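CRISPR-associated protein Cse2 (Thermus thermophilus, PDB 2ZCA) probably takes part in CRISPR-based adaptive immunity against viruses and plasmids as a member of the type I-E CasB/Cse2 family. Local coordinates at residues 87-92 against 121-126. Numbering follows the deposited sequence.
Sequences WEKAQG and LVEGGI
Lys89 reaches across from the last turn of its helix and meets the end of helix 111-121 at Leu121 and the loop that follows it at Glu123, a worked example of a long side chain that spends its carbon chain and its charge on different partners. With CG anti to the backbone N (chi1 179°), a bend at chi2 of 68° and an extended remainder, the chain runs past the carbonyl of Leu121 before its ammonium meets Glu123. Lys89 CE lies 3.2 Å from Leu121 O, and the same methylene is 4.0 Å from Leu121 CD1, so main-chain oxygen and leucine methyl both abut the aliphatic part. Glu123 comes to it at a slant: folded at chi2 (-70°), it brings its carboxylate alongside the end of the lysine, where Lys89 NZ and Glu123 OE1 form a salt bridge at 3.1 Å. As a hydrogen bond this is weak, and the second oxygen hardly shares in it, Glu123 OE2 being 4.0 Å from Lys89 NZ. The charge pair lies at the protein surface, where solvent would probably soften its pull. Beneath it, the buried Val122, the first residue to leave the helical path, packs on Leu82, Ala85 and Leu86 of helix 82-90. Lys89 and Leu121 both also touch Val96, so the contact joins the C-terminal ends of helices 82-90 and 111-121 beside the start of helix 96-104.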
loop_
_atom_site.group_PDB
_atom_site.type_symbol
_atom_site.label_atom_id
_atom_site.label_comp_id
_atom_site.label_asym_id
_atom_site.label_seq_id
_atom_site.Cartn_x
_atom_site.Cartn_y
_atom_site.Cartn_z
ATOM N N TRP A 87 9.568 -10.624 5.917
ATOM C CA TRP A 87 10.661 -11.514 6.294
ATOM C C TRP A 87 10.720 -11.626 7.817
ATOM O O TRP A 87 10.879 -12.716 8.366
ATOM C CB TRP A 87 12.007 -10.988 5.785
ATOM C CG TRP A 87 13.147 -11.868 6.196
ATOM C CD1 TRP A 87 13.564 -13.012 5.580
ATOM C CD2 TRP A 87 13.959 -11.723 7.366
ATOM N NE1 TRP A 87 14.582 -13.593 6.296
ATOM C CE2 TRP A 87 14.846 -12.823 7.398
ATOM C CE3 TRP A 87 14.023 -10.773 8.394
ATOM C CZ2 TRP A 87 15.785 -13.000 8.420
ATOM C CZ3 TRP A 87 14.957 -10.949 9.411
ATOM C CH2 TRP A 87 15.826 -12.055 9.413
ATOM N N GLU A 88 10.586 -10.493 8.498
ATOM C CA GLU A 88 10.636 -10.478 9.952
ATOM C C GLU A 88 9.504 -11.310 10.531
ATOM O O GLU A 88 9.691 -12.038 11.505
ATOM C CB GLU A 88 10.571 -9.033 10.465
ATOM C CG GLU A 88 11.770 -8.208 10.021
ATOM C CD GLU A 88 11.748 -6.779 10.523
ATOM O OE1 GLU A 88 12.738 -6.058 10.275
ATOM O OE2 GLU A 88 10.754 -6.375 11.162
ATOM N N LYS A 89 8.334 -11.214 9.911
ATOM C CA LYS A 89 7.168 -11.966 10.355
ATOM C C LYS A 89 7.368 -13.461 10.099
ATOM O O LYS A 89 6.918 -14.296 10.879
ATOM C CB LYS A 89 5.923 -11.479 9.604
ATOM C CG LYS A 89 4.634 -12.209 9.963
ATOM C CD LYS A 89 4.188 -11.902 11.380
ATOM C CE LYS A 89 2.847 -12.555 11.683
ATOM N NZ LYS A 89 2.397 -12.281 13.075
ATOM N N ALA A 90 8.058 -13.790 9.012
ATOM C CA ALA A 90 8.296 -15.187 8.643
ATOM C C ALA A 90 9.236 -15.946 9.578
ATOM O O ALA A 90 9.225 -17.182 9.605
ATOM C CB ALA A 90 8.825 -15.260 7.213
ATOM N N GLN A 91 10.059 -15.222 10.328
ATOM C CA GLN A 91 10.989 -15.871 11.244
ATOM C C GLN A 91 10.220 -16.633 12.314
ATOM O O GLN A 91 10.691 -17.647 12.828
ATOM C CB GLN A 91 11.915 -14.835 11.885
ATOM C CG GLN A 91 12.708 -14.034 10.866
ATOM C CD GLN A 91 13.366 -14.920 9.821
ATOM O OE1 GLN A 91 14.261 -15.709 10.134
ATOM N NE2 GLN A 91 12.916 -14.803 8.574
ATOM N N GLY A 92 9.026 -16.144 12.634
ATOM C CA GLY A 92 8.199 -16.795 13.631
ATOM C C GLY A 92 7.151 -17.695 13.002
ATOM O O GLY A 92 6.450 -18.427 13.701
ATOM N N LEU A 121 -0.939 -8.817 8.007
ATOM C CA LEU A 121 -0.159 -9.897 8.592
ATOM C C LEU A 121 1.094 -9.427 9.331
ATOM O O LEU A 121 1.439 -9.971 10.382
ATOM C CB LEU A 121 0.241 -10.883 7.492
ATOM C CG LEU A 121 0.962 -12.170 7.895
ATOM C CD1 LEU A 121 0.088 -12.987 8.836
ATOM C CD2 LEU A 121 1.281 -12.969 6.639
ATOM N N VAL A 122 1.776 -8.419 8.794
ATOM C CA VAL A 122 3.000 -7.944 9.430
ATOM C C VAL A 122 2.771 -7.131 10.695
ATOM O O VAL A 122 1.691 -6.580 10.917
ATOM C CB VAL A 122 3.864 -7.103 8.460
ATOM C CG1 VAL A 122 4.138 -7.901 7.187
ATOM C CG2 VAL A 122 3.179 -5.785 8.141
ATOM N N GLU A 123 3.802 -7.074 11.531
ATOM C CA GLU A 123 3.736 -6.321 12.772
ATOM C C GLU A 123 4.403 -4.967 12.538
ATOM O O GLU A 123 5.406 -4.876 11.828
ATOM C CB GLU A 123 4.484 -7.059 13.888
ATOM C CG GLU A 123 4.298 -8.579 13.924
ATOM C CD GLU A 123 2.906 -9.011 14.351
ATOM O OE1 GLU A 123 2.030 -9.189 13.478
ATOM O OE2 GLU A 123 2.689 -9.170 15.572
ATOM N N GLY A 124 3.839 -3.915 13.122
ATOM C CA GLY A 124 4.426 -2.594 12.989
ATOM C C GLY A 124 4.241 -1.847 11.683
ATOM O O GLY A 124 3.525 -2.288 10.783
ATOM N N GLY A 125 4.918 -0.706 11.586
ATOM C CA GLY A 125 4.817 0.135 10.408
ATOM C C GLY A 125 5.701 -0.250 9.238
ATOM O O GLY A 125 6.678 -0.986 9.385
ATOM N N ILE A 126 5.342 0.261 8.065
ATOM C CA ILE A 126 6.081 0.003 6.838
ATOM C C ILE A 126 6.221 1.293 6.041
ATOM O O ILE A 126 5.610 2.313 6.377
ATOM C CB ILE A 126 5.364 -1.054 5.968
ATOM C CG1 ILE A 126 3.965 -0.565 5.595
ATOM C CG2 ILE A 126 5.286 -2.373 6.720
ATOM C CD1 ILE A 126 3.250 -1.466 4.593
#